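Local coordinates for insecticidal crystal protein Cry7Cal (Bacillus thuringiensis, PDB 5ZI1) that is an insecticidal three-domain toxin active against a locust, probably acting through receptor binding followed by pore formation in gut membranes, at residues P129-V134 and L141-Q146; N149-L154 and E184-H189; E244-L249 and K462-K467; E419-Y422 and E426-G429. All coordinates share one frame; numbering follows the deposited sequence.

Contact 1. Residues P129-V134 and L141-Q146; sequences PSFRSV and LTVYAQ
Phe131 and Val143 supply the apolar part of the contact between the loop after helix 107-127 and the first turns of helix 141-165. Their side chains cross at about a right angle, and the Val143 methyl CG1 lies obliquely against the ring, 3.5 Å from Phe131 CD1. Val143 places this methyl with CG1 anti to its own N (chi1 174°), on the side facing the loop. Both residues are apolar, which suits a buried site where the phenylalanine ring also touches helix 73-101 and Val143 meets helix 54-67. Beside them Phe131 CB packs against Tyr144 CD2 at 4.1 Å.

Mixed contacts come next. Phe131 O lies 3.6 Å from Tyr144 CB, close to the base of the tyrosine but without a hydrogen bond. The aliphatic part of Arg132 reaches the ring obliquely, its CG 4.0 Å from Tyr144 CE2, and the guanidinium plane stands 52° from the ring plane. From CG to NE the arginine runs extended, and Pro129 CA lies over one face of its guanidinium.

The polar link is indirect. Arg132 NE donates to a water at 3.1 Å, and that water also sits a short 2.5 Å from Tyr144 OH, in the plane of the ring at its hydroxyl edge. His189 of helix 169-202 meets both the tyrosine ring and Arg132.

With no direct hydrogen bond across the two segments, the loop rests on the helix largely by apolar packing, with one water bridge, to which the amphipathic residues Arg132 and Tyr144 direct their polar ends.

Contact 2. Residues N149-L154 and E184-H189; sequences NLHLFL and EEYTDH
A buried helix-to-helix contact, made by His151 and Leu152 of helix 141-165 with Tyr186 of helix 169-202, lies inside the N-terminal helical domain. The two helices follow one another in the chain and run in broadly opposite directions here, and Tyr186 reaches from one to the other.

Its polar half is the hydrogen bond between His151 ND1 and Tyr186 OH, modelled at a short 2.5 Å with an angle of 152°; either partner could be the donor. The hydroxyl lies in the imidazole plane at its edge, and ND1 lies in the plane of the phenol. The rings therefore meet rim to rim, neither above the other, with planes 44° apart and centroids 5.8 Å apart. Imidazole suits this interior site because its second nitrogen, NE2, bonds Glu121 OE2 of helix 107-127, so both nitrogens have partners; the carboxylate would tend to polarise the ring.

The apolar half is Leu152, which slides antiparallel past the tyrosine and touches another part of its rim, Leu152 CG lying 3.8 Å from Tyr186 CD2. Tyr186 reaches both partners with CG anti to its carbonyl carbon (chi1 -63°), and Phe233 of helix 232-235 packs against Leu152 and Tyr186 alike.

Such a buried polar chain threaded through leucine and aromatic packing belongs to the alpha-helical bundle that forms the first domain of three-domain delta endotoxins.

Contact 3. Residues E244-L249 and K462-K467; sequences ETVTEL and KLYPDK
Val246 sets both of its methyls against side chains of 462-467. Val246 CG1 lies 3.8 Å from Tyr464 CE1, while Val246 CG2 sits over one face of the phenol, toward its rim, and also meets Lys467 CD at 3.9 Å. A beta-branched residue suits the spot: with CG1 anti to the backbone N (chi1 176°), its two arms reach two neighbours. Lys467 passes on to Glu244, whose carboxylate oxygen OE1 is 3.1 Å from Lys467 CE and 3.5 Å from Lys467 NZ, a rather long salt bridge at the surface. The lysine bends at its last two torsions to bring the amine there.

Further out, Lys462 CG lies over the opposite face of the Tyr464 ring, toward its rim, so the phenol is held between two aliphatic groups. A type II turn from Tyr464 to Lys467 brings the two partners together; Pro465 suits its second position, and Asp466 adopts the left-handed backbone (phi 69°) of the third.

Around this, Glu244 and Val246 hydrogen-bond through their backbones to Ile468, placing strand 245-246 parallel to strand 468-472, which pairs in turn with 589-599. The chain leaving the helical domain thereby joins a sheet of the C-terminal region, while helix 13-26 touches Thr247.

Contact 4. Residues E419-Y422 and E426-G429; sequences EPIY and EEYG
Glu427 reaches across the loop to the backbone of Pro420 and Ile421. Its CG is anti to the carbonyl carbon, and the extended chain beyond crosses Pro420 and Ile421 at about a right angle, laying its two oxygens against their backbone. Ile421 N donates to Glu427 OE1 at 3.1 Å with an angle of 147°, approaching from the syn side and 21° out of the carboxylate plane. The other oxygen, Glu427 OE2, lies 3.2 Å from Pro420 CA and takes a hydrogen bond from Leu417 N, so one carboxylate grips two amides of the same loop. Glutamate suits this place, having both the length to reach the chain and two acceptor oxygens. Asp424 OD2 lies close to OE1, and this like charge may raise the affinity of one of the two acids for a proton.

Tyr428 is turned differently. Its CG stands between the backbone N and the carbonyl carbon (chi1 65°), which sends the ring back toward the other segment. Ile421 O meets the edge of this ring, 3.9 Å from Tyr428 CE1, and Tyr428 OH passes 3.9 Å from Tyr422 CA. That hydroxyl is bonded to Asp353 OD2 and to Gly423 N, so the phenol ties the loop to strand 352-365 while its ring packs on Ile381. Tyr422 starts out away from 426-429, yet its CD1 remains 4.1 Å from Tyr428 OH.

Between the two segments a side-chain-to-backbone bond takes the place of any strand pairing, in an irregular loop that joins strands 404-407 and 430-437 in the second, beta-prism domain of the three-domain Cry toxins.

Contacts 1 and 2 are neighbours on helix 141-165, their centres 11 Å apart, and they touch directly: Tyr144 OH lies 3.2 Å from Tyr186 CD1, and Tyr144 CE1 lies 3.3 Å from His189 CD2. Together they form one stretch of the helical bundle's interior. Contacts 3 and 4 belong to the beta-rich remainder of the toxin. Their centres are 20 Å apart and their nearest atoms about 7 Å, and in sequence contact 4 is nested within the long loop that contact 3 closes. Between contacts 2 and 3 the nearest atoms are about 11 Å apart, so these two do not touch, although 244-249 packs on helix 13-26.

Contact 1. Residues P129-V134 and L141-Q146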
loop_
_atom_site.group_PDB
_atom_site.type_symbol
_atom_site.label_atom_id
_atom_site.label_comp_id
_atom_site.label_asym_id
_atom_site.label_seq_id
_atom_site.Cartn_x
_atom_site.Cartn_y
_atom_site.Cartn_z
ATOM N N PRO A 129 -22.681 0.920 -11.468
ATOM C CA PRO A 129 -22.825 -0.397 -12.111
ATOM C C PRO A 129 -22.151 -0.493 -13.470
ATOM O O PRO A 129 -21.715 -1.584 -13.849
ATOM C CB PRO A 129 -24.354 -0.577 -12.220
ATOM C CG PRO A 129 -24.895 0.206 -11.104
ATOM C CD PRO A 129 -23.986 1.422 -10.986
ATOM N N SER A 130 -22.049 0.605 -14.222
ATOM C CA SER A 130 -21.344 0.557 -15.502
ATOM C C SER A 130 -19.854 0.245 -15.343
ATOM O O SER A 130 -19.198 -0.113 -16.330
ATOM C CB SER A 130 -21.499 1.886 -16.244
ATOM O OG SER A 130 -22.868 2.229 -16.411
ATOM N N PHE A 131 -19.301 0.378 -14.136
ATOM C CA PHE A 131 -17.881 0.117 -13.913
ATOM C C PHE A 131 -17.629 -1.298 -13.413
ATOM O O PHE A 131 -16.492 -1.636 -13.063
ATOM C CB PHE A 131 -17.293 1.149 -12.937
ATOM C CG PHE A 131 -17.602 2.592 -13.305
ATOM C CD1 PHE A 131 -17.525 3.025 -14.628
ATOM C CD2 PHE A 131 -17.980 3.498 -12.335
ATOM C CE1 PHE A 131 -17.810 4.324 -14.960
ATOM C CE2 PHE A 131 -18.274 4.801 -12.666
ATOM C CZ PHE A 131 -18.185 5.211 -13.974
ATOM N N ARG A 132 -18.672 -2.127 -13.370
ATOM C CA ARG A 132 -18.586 -3.539 -13.016
ATOM C C ARG A 132 -19.479 -4.377 -13.929
ATOM O O ARG A 132 -20.046 -5.387 -13.498
ATOM C CB ARG A 132 -18.949 -3.770 -11.542
ATOM C CG ARG A 132 -20.257 -3.135 -11.095
ATOM C CD ARG A 132 -20.837 -3.906 -9.919
ATOM N NE ARG A 132 -21.947 -3.232 -9.256
ATOM C CZ ARG A 132 -23.242 -3.373 -9.575
ATOM N NH1 ARG A 132 -23.618 -4.152 -10.589
ATOM N NH2 ARG A 132 -24.168 -2.715 -8.883
ATOM N N SER A 133 -19.612 -3.955 -15.186
ATOM C CA SER A 133 -20.305 -4.692 -16.237
ATOM C C SER A 133 -19.999 -6.182 -16.185
ATOM O O SER A 133 -18.837 -6.586 -16.138
ATOM C CB SER A 133 -19.902 -4.125 -17.595
ATOM O OG SER A 133 -21.034 -3.715 -18.341
ATOM N N VAL A 134 -21.061 -6.996 -16.185
ATOM C CA VAL A 134 -20.913 -8.445 -16.094
ATOM C C VAL A 134 -20.013 -8.930 -17.210
ATOM O O VAL A 134 -20.207 -8.569 -18.378
ATOM C CB VAL A 134 -22.282 -9.133 -16.177
ATOM C CG1 VAL A 134 -22.182 -10.565 -15.681
ATOM C CG2 VAL A 134 -23.291 -8.359 -15.397
ATOM N N LEU A 141 -11.538 -2.850 -13.063
ATOM C CA LEU A 141 -11.424 -2.746 -11.611
ATOM C C LEU A 141 -10.890 -1.383 -11.170
ATOM O O LEU A 141 -11.427 -0.780 -10.231
ATOM C CB LEU A 141 -10.548 -3.873 -11.073
ATOM C CG LEU A 141 -10.472 -3.953 -9.550
ATOM C CD1 LEU A 141 -11.901 -3.947 -8.921
ATOM C CD2 LEU A 141 -9.699 -5.201 -9.156
ATOM N N THR A 142 -9.855 -0.863 -11.842
ATOM C CA THR A 142 -9.287 0.411 -11.403
ATOM C C THR A 142 -10.272 1.553 -11.614
ATOM O O THR A 142 -10.397 2.442 -10.761
ATOM C CB THR A 142 -7.961 0.700 -12.127
ATOM O OG1 THR A 142 -6.976 -0.245 -11.718
ATOM C CG2 THR A 142 -7.457 2.060 -11.765
ATOM N N VAL A 143 -10.993 1.537 -12.733
ATOM C CA VAL A 143 -12.077 2.503 -12.919
ATOM C C VAL A 143 -13.060 2.419 -11.760
ATOM O O VAL A 143 -13.498 3.441 -11.216
ATOM C CB VAL A 143 -12.781 2.273 -14.271
ATOM C CG1 VAL A 143 -14.013 3.173 -14.403
ATOM C CG2 VAL A 143 -11.801 2.513 -15.431
ATOM N N TYR A 144 -13.414 1.199 -11.360
ATOM C CA TYR A 144 -14.380 1.019 -10.283
ATOM C C TYR A 144 -13.834 1.574 -8.974
ATOM O O TYR A 144 -14.478 2.406 -8.320
ATOM C CB TYR A 144 -14.713 -0.462 -10.153
ATOM C CG TYR A 144 -15.715 -0.787 -9.083
ATOM C CD1 TYR A 144 -15.314 -1.004 -7.777
ATOM C CD2 TYR A 144 -17.069 -0.912 -9.385
ATOM C CE1 TYR A 144 -16.227 -1.313 -6.787
ATOM C CE2 TYR A 144 -17.986 -1.222 -8.409
ATOM C CZ TYR A 144 -17.560 -1.425 -7.110
ATOM O OH TYR A 144 -18.467 -1.749 -6.133
ATOM N N ALA A 145 -12.627 1.148 -8.598
ATOM C CA ALA A 145 -12.003 1.619 -7.367
ATOM C C ALA A 145 -11.938 3.137 -7.310
ATOM O O ALA A 145 -12.323 3.743 -6.301
ATOM C CB ALA A 145 -10.613 1.016 -7.225
ATOM N N GLN A 146 -11.486 3.775 -8.393
ATOM C CA GLN A 146 -11.272 5.221 -8.340
ATOM C C GLN A 146 -12.593 5.983 -8.272
ATOM O O GLN A 146 -12.694 7.000 -7.572
ATOM C CB GLN A 146 -10.443 5.682 -9.540
ATOM C CG GLN A 146 -9.060 5.092 -9.573
ATOM C CD GLN A 146 -8.091 5.758 -8.600
ATOM O OE1 GLN A 146 -8.293 6.894 -8.179
ATOM N NE2 GLN A 146 -7.017 5.048 -8.256
HETATM O O HOH W 1 -20.871 -2.513 -6.457
#

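Contact 2. Residues N149-L154 and E184-H189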
loop_
_atom_site.group_PDB
_atom_site.type_symbol
_atom_site.label_atom_id
_atom_site.label_comp_id
_atom_site.label_asym_id
_atom_site.label_seq_id
_atom_site.Cartn_x
_atom_site.Cartn_y
_atom_site.Cartn_z
ATOM N N ASN A 149 -14.028 5.528 -4.908
ATOM C CA ASN A 149 -13.375 6.436 -3.985
ATOM C C ASN A 149 -14.025 7.810 -4.006
ATOM O O ASN A 149 -14.298 8.401 -2.953
ATOM C CB ASN A 149 -11.893 6.537 -4.332
ATOM C CG ASN A 149 -11.175 7.423 -3.389
ATOM O OD1 ASN A 149 -11.059 7.113 -2.197
ATOM N ND2 ASN A 149 -10.738 8.561 -3.881
ATOM N N LEU A 150 -14.285 8.345 -5.201
ATOM C CA LEU A 150 -14.909 9.664 -5.276
ATOM C C LEU A 150 -16.292 9.664 -4.635
ATOM O O LEU A 150 -16.675 10.638 -3.979
ATOM C CB LEU A 150 -15.003 10.122 -6.729
ATOM C CG LEU A 150 -13.691 10.372 -7.477
ATOM C CD1 LEU A 150 -14.005 10.851 -8.882
ATOM C CD2 LEU A 150 -12.821 11.384 -6.741
ATOM N N HIS A 151 -17.058 8.587 -4.824
ATOM C CA HIS A 151 -18.414 8.520 -4.282
ATOM C C HIS A 151 -18.384 8.582 -2.764
ATOM O O HIS A 151 -19.094 9.384 -2.149
ATOM C CB HIS A 151 -19.097 7.231 -4.759
ATOM C CG HIS A 151 -20.560 7.155 -4.432
ATOM N ND1 HIS A 151 -21.267 5.970 -4.465
ATOM C CD2 HIS A 151 -21.452 8.113 -4.081
ATOM C CE1 HIS A 151 -22.527 6.205 -4.144
ATOM N NE2 HIS A 151 -22.666 7.498 -3.915
ATOM N N LEU A 152 -17.541 7.754 -2.145
ATOM C CA LEU A 152 -17.434 7.746 -0.689
ATOM C C LEU A 152 -17.029 9.113 -0.159
ATOM O O LEU A 152 -17.570 9.589 0.857
ATOM C CB LEU A 152 -16.423 6.685 -0.252
ATOM C CG LEU A 152 -16.945 5.283 -0.541
ATOM C CD1 LEU A 152 -15.924 4.239 -0.171
ATOM C CD2 LEU A 152 -18.225 5.104 0.237
ATOM N N PHE A 153 -16.083 9.760 -0.847
ATOM C CA PHE A 153 -15.620 11.075 -0.439
ATOM C C PHE A 153 -16.702 12.125 -0.625
ATOM O O PHE A 153 -16.875 13.007 0.229
ATOM C CB PHE A 153 -14.375 11.455 -1.233
ATOM C CG PHE A 153 -14.007 12.891 -1.101
ATOM C CD1 PHE A 153 -13.606 13.400 0.125
ATOM C CD2 PHE A 153 -14.086 13.741 -2.185
ATOM C CE1 PHE A 153 -13.277 14.732 0.262
ATOM C CE2 PHE A 153 -13.751 15.077 -2.051
ATOM C CZ PHE A 153 -13.350 15.571 -0.828
ATOM N N LEU A 154 -17.423 12.064 -1.745
ATOM C CA LEU A 154 -18.555 12.963 -1.933
ATOM C C LEU A 154 -19.582 12.803 -0.810
ATOM O O LEU A 154 -20.169 13.789 -0.357
ATOM C CB LEU A 154 -19.208 12.710 -3.283
ATOM C CG LEU A 154 -20.435 13.586 -3.521
ATOM C CD1 LEU A 154 -19.994 15.004 -3.640
ATOM C CD2 LEU A 154 -21.278 13.158 -4.732
ATOM N N GLU A 184 -18.488 -0.950 2.629
ATOM C CA GLU A 184 -18.373 -2.404 2.645
ATOM C C GLU A 184 -18.579 -2.993 1.251
ATOM O O GLU A 184 -17.931 -3.979 0.882
ATOM C CB GLU A 184 -19.382 -2.989 3.637
ATOM C CG GLU A 184 -19.242 -4.487 3.877
ATOM C CD GLU A 184 -20.426 -5.078 4.643
ATOM O OE1 GLU A 184 -20.898 -4.452 5.625
ATOM O OE2 GLU A 184 -20.896 -6.170 4.253
ATOM N N GLU A 185 -19.497 -2.424 0.470
ATOM C CA GLU A 185 -19.722 -2.930 -0.872
ATOM C C GLU A 185 -18.491 -2.726 -1.746
ATOM O O GLU A 185 -18.009 -3.665 -2.396
ATOM C CB GLU A 185 -20.931 -2.240 -1.490
ATOM C CG GLU A 185 -21.326 -2.795 -2.865
ATOM C CD GLU A 185 -22.529 -2.061 -3.442
ATOM O OE1 GLU A 185 -22.486 -1.696 -4.641
ATOM O OE2 GLU A 185 -23.510 -1.832 -2.679
ATOM N N TYR A 186 -17.976 -1.494 -1.778
ATOM C CA TYR A 186 -16.873 -1.160 -2.674
ATOM C C TYR A 186 -15.602 -1.896 -2.275
ATOM O O TYR A 186 -14.879 -2.407 -3.137
ATOM C CB TYR A 186 -16.650 0.350 -2.681
ATOM C CG TYR A 186 -17.817 1.160 -3.222
ATOM C CD1 TYR A 186 -18.821 0.571 -3.993
ATOM C CD2 TYR A 186 -17.895 2.523 -2.985
ATOM C CE1 TYR A 186 -19.885 1.327 -4.497
ATOM C CE2 TYR A 186 -18.937 3.281 -3.474
ATOM C CZ TYR A 186 -19.933 2.681 -4.232
ATOM O OH TYR A 186 -20.955 3.464 -4.718
ATOM N N THR A 187 -15.340 -1.992 -0.969
ATOM C CA THR A 187 -14.198 -2.756 -0.474
ATOM C C THR A 187 -14.314 -4.224 -0.856
ATOM O O THR A 187 -13.349 -4.825 -1.333
ATOM C CB THR A 187 -14.099 -2.606 1.047
ATOM O OG1 THR A 187 -13.987 -1.218 1.390
ATOM C CG2 THR A 187 -12.911 -3.373 1.601
ATOM N N ASP A 188 -15.495 -4.828 -0.641
ATOM C CA ASP A 188 -15.673 -6.243 -0.969
ATOM C C ASP A 188 -15.472 -6.494 -2.451
ATOM O O ASP A 188 -14.862 -7.491 -2.846
ATOM C CB ASP A 188 -17.065 -6.724 -0.574
ATOM C CG ASP A 188 -17.241 -6.891 0.925
ATOM O OD1 ASP A 188 -16.247 -6.748 1.673
ATOM O OD2 ASP A 188 -18.391 -7.177 1.343
ATOM N N HIS A 189 -16.025 -5.627 -3.289
ATOM C CA HIS A 189 -15.847 -5.794 -4.722
ATOM C C HIS A 189 -14.367 -5.713 -5.111
ATOM O O HIS A 189 -13.865 -6.562 -5.854
ATOM C CB HIS A 189 -16.672 -4.746 -5.472
ATOM C CG HIS A 189 -16.615 -4.910 -6.953
ATOM N ND1 HIS A 189 -17.479 -5.737 -7.641
ATOM C CD2 HIS A 189 -15.770 -4.391 -7.876
ATOM C CE1 HIS A 189 -17.181 -5.701 -8.928
ATOM N NE2 HIS A 189 -16.150 -4.891 -9.098
#

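Contact 3. Residues E244-L249 and K462-K467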
loop_
_atom_site.group_PDB
_atom_site.type_symbol
_atom_site.label_atom_id
_atom_site.label_comp_id
_atom_site.label_asym_id
_atom_site.label_seq_id
_atom_site.Cartn_x
_atom_site.Cartn_y
_atom_site.Cartn_z
ATOM N N GLU A 244 -8.346 15.654 11.199
ATOM C CA GLU A 244 -7.250 15.172 10.373
ATOM C C GLU A 244 -6.634 13.917 10.965
ATOM O O GLU A 244 -6.408 13.825 12.172
ATOM C CB GLU A 244 -6.203 16.269 10.217
ATOM C CG GLU A 244 -6.797 17.545 9.648
ATOM C CD GLU A 244 -5.801 18.689 9.617
ATOM O OE1 GLU A 244 -4.606 18.432 9.886
ATOM O OE2 GLU A 244 -6.213 19.839 9.322
ATOM N N THR A 245 -6.408 12.935 10.099
ATOM C CA THR A 245 -6.027 11.583 10.479
ATOM C C THR A 245 -4.797 11.235 9.669
ATOM O O THR A 245 -4.777 11.464 8.459
ATOM C CB THR A 245 -7.155 10.580 10.171
ATOM O OG1 THR A 245 -8.379 11.006 10.794
ATOM C CG2 THR A 245 -6.790 9.189 10.663
ATOM N N VAL A 246 -3.784 10.683 10.321
ATOM C CA VAL A 246 -2.513 10.386 9.673
ATOM C C VAL A 246 -2.399 8.876 9.524
ATOM O O VAL A 246 -2.427 8.140 10.521
ATOM C CB VAL A 246 -1.325 10.965 10.458
ATOM C CG1 VAL A 246 -0.016 10.535 9.801
ATOM C CG2 VAL A 246 -1.433 12.472 10.508
ATOM N N THR A 247 -2.240 8.415 8.286
ATOM C CA THR A 247 -2.247 6.991 7.998
ATOM C C THR A 247 -0.987 6.560 7.259
ATOM O O THR A 247 -0.267 7.374 6.658
ATOM C CB THR A 247 -3.471 6.645 7.182
ATOM O OG1 THR A 247 -3.402 7.378 5.955
ATOM C CG2 THR A 247 -4.717 7.085 7.934
ATOM N N GLU A 248 -0.721 5.250 7.318
ATOM C CA GLU A 248 0.452 4.665 6.681
ATOM C C GLU A 248 0.056 3.399 5.934
ATOM O O GLU A 248 -0.783 2.632 6.412
ATOM C CB GLU A 248 1.544 4.319 7.703
ATOM C CG GLU A 248 1.759 5.351 8.799
ATOM C CD GLU A 248 3.019 5.050 9.628
ATOM O OE1 GLU A 248 3.199 3.870 10.034
ATOM O OE2 GLU A 248 3.835 5.987 9.848
ATOM N N LEU A 249 0.685 3.184 4.772
ATOM C CA LEU A 249 0.576 1.953 3.993
ATOM C C LEU A 249 1.823 1.112 4.245
ATOM O O LEU A 249 2.899 1.427 3.729
ATOM C CB LEU A 249 0.467 2.264 2.503
ATOM C CG LEU A 249 -0.614 3.217 2.038
ATOM C CD1 LEU A 249 -0.323 3.680 0.612
ATOM C CD2 LEU A 249 -1.992 2.537 2.139
ATOM N N LYS A 462 5.618 8.753 15.521
ATOM C CA LYS A 462 5.278 10.020 16.145
ATOM C C LYS A 462 3.788 10.092 16.462
ATOM O O LYS A 462 2.946 9.736 15.629
ATOM C CB LYS A 462 5.682 11.171 15.225
ATOM C CG LYS A 462 5.397 12.553 15.787
ATOM C CD LYS A 462 5.907 13.664 14.876
ATOM C CE LYS A 462 5.650 15.026 15.505
ATOM N NZ LYS A 462 5.677 16.126 14.505
ATOM N N LEU A 463 3.460 10.549 17.672
ATOM C CA LEU A 463 2.093 10.932 17.995
ATOM C C LEU A 463 1.899 12.380 17.583
ATOM O O LEU A 463 2.759 13.228 17.850
ATOM C CB LEU A 463 1.789 10.777 19.481
ATOM C CG LEU A 463 1.862 9.364 20.043
ATOM C CD1 LEU A 463 1.281 9.352 21.442
ATOM C CD2 LEU A 463 1.159 8.362 19.132
ATOM N N TYR A 464 0.787 12.658 16.912
ATOM C CA TYR A 464 0.491 14.023 16.523
ATOM C C TYR A 464 -0.568 14.566 17.464
ATOM O O TYR A 464 -1.726 14.116 17.410
ATOM C CB TYR A 464 0.019 14.102 15.071
ATOM C CG TYR A 464 1.027 13.546 14.086
ATOM C CD1 TYR A 464 1.036 12.198 13.778
ATOM C CD2 TYR A 464 1.993 14.366 13.488
ATOM C CE1 TYR A 464 1.958 11.666 12.900
ATOM C CE2 TYR A 464 2.935 13.838 12.596
ATOM C CZ TYR A 464 2.906 12.485 12.313
ATOM O OH TYR A 464 3.799 11.912 11.445
ATOM N N PRO A 465 -0.229 15.485 18.361
ATOM C CA PRO A 465 -1.275 16.292 18.987
ATOM C C PRO A 465 -2.026 17.037 17.894
ATOM O O PRO A 465 -1.482 17.310 16.816
ATOM C CB PRO A 465 -0.493 17.240 19.906
ATOM C CG PRO A 465 0.876 17.299 19.301
ATOM C CD PRO A 465 1.126 15.949 18.715
ATOM N N ASP A 466 -3.294 17.328 18.163
ATOM C CA ASP A 466 -4.215 17.976 17.231
ATOM C C ASP A 466 -4.607 17.094 16.056
ATOM O O ASP A 466 -5.258 17.585 15.115
ATOM C CB ASP A 466 -3.655 19.290 16.681
ATOM C CG ASP A 466 -3.161 20.210 17.766
ATOM O OD1 ASP A 466 -3.201 19.837 18.964
ATOM O OD2 ASP A 466 -2.743 21.332 17.415
ATOM N N LYS A 467 -4.226 15.818 16.066
ATOM C CA LYS A 467 -4.533 14.908 14.972
ATOM C C LYS A 467 -4.818 13.527 15.534
ATOM O O LYS A 467 -4.321 13.153 16.604
ATOM C CB LYS A 467 -3.378 14.811 13.958
ATOM C CG LYS A 467 -3.085 16.102 13.216
ATOM C CD LYS A 467 -1.986 15.920 12.198
ATOM C CE LYS A 467 -2.254 16.755 10.962
ATOM N NZ LYS A 467 -1.267 17.856 10.756
#

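Contact 4. Residues E419-Y422 and E426-G429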
loop_
_atom_site.group_PDB
_atom_site.type_symbol
_atom_site.label_atom_id
_atom_site.label_comp_id
_atom_site.label_asym_id
_atom_site.label_seq_id
_atom_site.Cartn_x
_atom_site.Cartn_y
_atom_site.Cartn_z
ATOM N N GLU A 419 16.208 20.534 -5.216
ATOM C CA GLU A 419 16.735 20.328 -3.870
ATOM C C GLU A 419 15.811 19.331 -3.179
ATOM O O GLU A 419 14.885 19.727 -2.451
ATOM C CB GLU A 419 16.828 21.643 -3.103
ATOM C CG GLU A 419 17.637 22.712 -3.814
ATOM C CD GLU A 419 18.967 22.975 -3.128
ATOM O OE1 GLU A 419 19.345 22.176 -2.243
ATOM O OE2 GLU A 419 19.633 23.978 -3.471
ATOM N N PRO A 420 16.008 18.032 -3.410
ATOM C CA PRO A 420 15.033 17.048 -2.930
ATOM C C PRO A 420 14.943 17.019 -1.413
ATOM O O PRO A 420 15.883 17.381 -0.704
ATOM C CB PRO A 420 15.567 15.726 -3.485
ATOM C CG PRO A 420 16.326 16.128 -4.719
ATOM C CD PRO A 420 16.991 17.425 -4.323
ATOM N N ILE A 421 13.787 16.574 -0.924
ATOM C CA ILE A 421 13.439 16.595 0.494
ATOM C C ILE A 421 13.097 15.175 0.931
ATOM O O ILE A 421 12.171 14.557 0.389
ATOM C CB ILE A 421 12.263 17.550 0.776
ATOM C CG1 ILE A 421 12.528 18.934 0.178
ATOM C CG2 ILE A 421 11.966 17.635 2.276
ATOM C CD1 ILE A 421 11.335 19.864 0.218
ATOM N N TYR A 422 13.839 14.671 1.914
ATOM C CA TYR A 422 13.552 13.402 2.573
ATOM C C TYR A 422 12.102 13.331 3.039
ATOM O O TYR A 422 11.635 14.201 3.781
ATOM C CB TYR A 422 14.493 13.252 3.771
ATOM C CG TYR A 422 14.373 11.991 4.591
ATOM C CD1 TYR A 422 15.081 10.848 4.244
ATOM C CD2 TYR A 422 13.595 11.957 5.749
ATOM C CE1 TYR A 422 15.000 9.693 5.015
ATOM C CE2 TYR A 422 13.510 10.806 6.530
ATOM C CZ TYR A 422 14.213 9.679 6.157
ATOM O OH TYR A 422 14.137 8.534 6.917
ATOM N N GLU A 426 5.292 13.755 -2.627
ATOM C CA GLU A 426 5.162 14.477 -3.883
ATOM C C GLU A 426 6.358 14.225 -4.787
ATOM O O GLU A 426 6.242 14.382 -6.007
ATOM C CB GLU A 426 5.009 15.969 -3.606
ATOM C CG GLU A 426 3.963 16.654 -4.450
ATOM C CD GLU A 426 3.310 17.812 -3.707
ATOM O OE1 GLU A 426 3.951 18.341 -2.773
ATOM O OE2 GLU A 426 2.146 18.165 -4.027
ATOM N N GLU A 427 7.497 13.817 -4.221
ATOM C CA GLU A 427 8.691 13.539 -5.011
ATOM C C GLU A 427 8.891 12.052 -5.277
ATOM O O GLU A 427 9.108 11.664 -6.421
ATOM C CB GLU A 427 9.934 14.122 -4.321
ATOM C CG GLU A 427 10.079 15.612 -4.538
ATOM C CD GLU A 427 11.327 16.178 -3.886
ATOM O OE1 GLU A 427 11.264 16.531 -2.691
ATOM O OE2 GLU A 427 12.376 16.248 -4.566
ATOM N N TYR A 428 8.837 11.213 -4.244
ATOM C CA TYR A 428 9.012 9.777 -4.409
ATOM C C TYR A 428 8.092 9.057 -3.436
ATOM O O TYR A 428 7.936 9.483 -2.287
ATOM C CB TYR A 428 10.472 9.345 -4.196
ATOM C CG TYR A 428 11.025 9.529 -2.792
ATOM C CD1 TYR A 428 11.461 10.772 -2.347
ATOM C CD2 TYR A 428 11.148 8.450 -1.934
ATOM C CE1 TYR A 428 11.980 10.941 -1.062
ATOM C CE2 TYR A 428 11.648 8.602 -0.657
ATOM C CZ TYR A 428 12.071 9.848 -0.219
ATOM O OH TYR A 428 12.577 9.984 1.065
ATOM N N GLY A 429 7.473 7.974 -3.901
ATOM C CA GLY A 429 6.446 7.323 -3.103
ATOM C C GLY A 429 6.912 6.064 -2.410
ATOM O O GLY A 429 6.220 5.547 -1.529
#